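Local coordinates for protein BspA (BspA_V) (Streptococcus agalactiae serotype III, PDB 5DZ8) that forms the variable domain of a cell wall-anchored streptococcal polypeptide adhesin, and so probably contributes to bacterial attachment, at residues Met41-Gly44 and Val45-Ile48. Sequence-based numbering, arbitrary orientation.
Sequences MIDG and VKTI
D43 meets V45 and K46 across a tight β-hairpin turn, a worked example of an acidic side chain organising the loop in which it sits. CG lies between the backbone N and the carbonyl carbon (chi1 83°), turning the carboxylate in over the residues that follow. Traced outward, D43 CB packs against CG2 of I48 at 3.5 Å, and CG lies close to the same methyl. D43 OD1 then grips two successive amides: V45 N at 2.8 Å, nearly along its C-O direction, which defines an Asx turn, and K46 N at 3.0 Å, from the syn side and the opposite face of the carboxylate plane. The second of these bonds is the straighter, with an N-H...O angle of 167°. At the tip, D43 OD2 takes a salt bridge from K46 NZ, 2.9 Å away and 32° out of that plane. The lysine chain bends at chi2 and then extends, bringing NZ back to the acid; with two amides on OD1 and the lysine on OD2, the carboxylate is restrained in its rotation. A90 N gives OD2 a further hydrogen bond, while NZ also reaches Q88 O.

Backbone bonds from D43 N to K46 O and from I48 N to M41 O flank I42 and T47, a non-hydrogen-bonded antiparallel pair. On the sheet face carrying these two, I42 CD1 approaches T47 OG1 at 3.8 Å; separately, CG of selenomethionine M41 meets I48 CG1 at 4.1 Å. This turn joins strands 34-42 and 47-63, neighbours in the six-stranded antiparallel sheet; beside it, M41 and I48 both touch Y83 of strand 69-85, and I48 reaches W153 of strand 144-167.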
HETATM    1  N   MSE A  41      -0.920  -9.840  15.018  1.00 52.12           N
HETATM    2  CA  MSE A  41      -0.756  -8.539  14.389  1.00 54.07           C
HETATM    3  C   MSE A  41      -0.129  -7.549  15.362  1.00 57.29           C
HETATM    4  O   MSE A  41      -0.675  -7.328  16.454  1.00 48.86           O
HETATM    5  CB  MSE A  41      -2.138  -8.042  13.976  1.00 61.79           C
HETATM    6  CG  MSE A  41      -2.057  -6.897  12.966  1.00 70.89           C
HETATM    7 SE   MSE A  41      -1.425  -7.616  11.238  1.00 84.94          SE
HETATM    8  CE  MSE A  41      -3.260  -8.100  10.735  1.00 84.29           C
ATOM      9  N   ILE A  42       0.995  -6.949  14.931  1.00 60.95           N
ATOM     10  CA  ILE A  42       1.933  -6.131  15.725  1.00 63.10           C
ATOM     11  C   ILE A  42       1.873  -4.688  15.221  1.00 61.90           C
ATOM     12  O   ILE A  42       1.898  -4.480  14.019  1.00 63.89           O
ATOM     13  CB  ILE A  42       3.404  -6.624  15.511  1.00 68.52           C
ATOM     14  CG1 ILE A  42       3.554  -8.127  15.767  1.00 68.69           C
ATOM     15  CG2 ILE A  42       4.397  -5.877  16.397  1.00 77.75           C
ATOM     16  CD1 ILE A  42       3.151  -8.576  17.159  1.00 66.66           C
ATOM     17  N   ASP A  43       1.871  -3.694  16.116  1.00 62.03           N
ATOM     18  CA  ASP A  43       1.637  -2.282  15.744  1.00 60.30           C
ATOM     19  C   ASP A  43       2.749  -1.164  15.764  1.00 66.88           C
ATOM     20  O   ASP A  43       2.378   0.013  15.714  1.00 71.40           O
ATOM     21  CB  ASP A  43       0.435  -1.785  16.559  1.00 60.20           C
ATOM     22  CG  ASP A  43       0.805  -1.338  17.978  1.00 59.49           C
ATOM     23  OD1 ASP A  43       1.883  -1.746  18.465  1.00 59.44           O
ATOM     24  OD2 ASP A  43       0.022  -0.563  18.606  1.00 56.24           O
ATOM     25  N   GLY A  44       4.058  -1.411  15.871  1.00 68.36           N
ATOM     26  CA  GLY A  44       4.705  -2.596  16.387  1.00 68.86           C
ATOM     27  C   GLY A  44       5.406  -2.278  17.707  1.00 73.35           C
ATOM     28  O   GLY A  44       6.609  -2.424  17.828  1.00 71.08           O
ATOM     29  N   VAL A  45       4.627  -1.827  18.688  1.00 76.54           N
ATOM     30  CA  VAL A  45       5.039  -1.786  20.107  1.00 78.41           C
ATOM     31  C   VAL A  45       4.469  -3.048  20.812  1.00 77.91           C
ATOM     32  O   VAL A  45       5.065  -3.535  21.774  1.00 77.94           O
ATOM     33  CB  VAL A  45       4.681  -0.418  20.845  1.00 77.57           C
ATOM     34  CG1 VAL A  45       4.416   0.719  19.853  1.00 81.25           C
ATOM     35  CG2 VAL A  45       3.495  -0.496  21.815  1.00 76.04           C
ATOM     36  N   LYS A  46       3.314  -3.549  20.347  1.00 72.83           N
ATOM     37  CA  LYS A  46       2.709  -4.793  20.871  1.00 69.69           C
ATOM     38  C   LYS A  46       1.660  -5.395  19.915  1.00 66.99           C
ATOM     39  O   LYS A  46       1.360  -4.819  18.856  1.00 65.77           O
ATOM     40  CB  LYS A  46       2.078  -4.575  22.272  1.00 62.83           C
ATOM     41  CG  LYS A  46       0.661  -4.011  22.336  1.00 62.53           C
ATOM     42  CD  LYS A  46       0.596  -2.541  21.953  1.00 65.58           C
ATOM     43  CE  LYS A  46      -0.807  -1.957  22.051  1.00 65.27           C
ATOM     44  NZ  LYS A  46      -0.865  -0.614  21.390  1.00 67.49           N
ATOM     45  N   THR A  47       1.103  -6.541  20.331  1.00 53.42           N
ATOM     46  CA  THR A  47       0.037  -7.211  19.631  1.00 48.06           C
ATOM     47  C   THR A  47      -1.287  -6.443  19.758  1.00 46.82           C
ATOM     48  O   THR A  47      -1.797  -6.231  20.855  1.00 50.63           O
ATOM     49  CB  THR A  47      -0.141  -8.635  20.172  1.00 49.44           C
ATOM     50  OG1 THR A  47       1.135  -9.275  20.260  1.00 47.28           O
ATOM     51  CG2 THR A  47      -1.034  -9.482  19.241  1.00 53.40           C
ATOM     52  N   ILE A  48      -1.831  -6.008  18.629  1.00 45.21           N
ATOM     53  CA  ILE A  48      -3.171  -5.398  18.594  1.00 45.58           C
ATOM     54  C   ILE A  48      -4.267  -6.381  18.211  1.00 42.25           C
ATOM     55  O   ILE A  48      -5.434  -6.094  18.426  1.00 42.56           O
ATOM     56  CB  ILE A  48      -3.223  -4.196  17.645  1.00 51.19           C
ATOM     57  CG1 ILE A  48      -2.731  -4.557  16.234  1.00 50.31           C
ATOM     58  CG2 ILE A  48      -2.364  -3.091  18.224  1.00 55.80           C
ATOM     59  CD1 ILE A  48      -2.998  -3.482  15.208  1.00 51.19           C
TER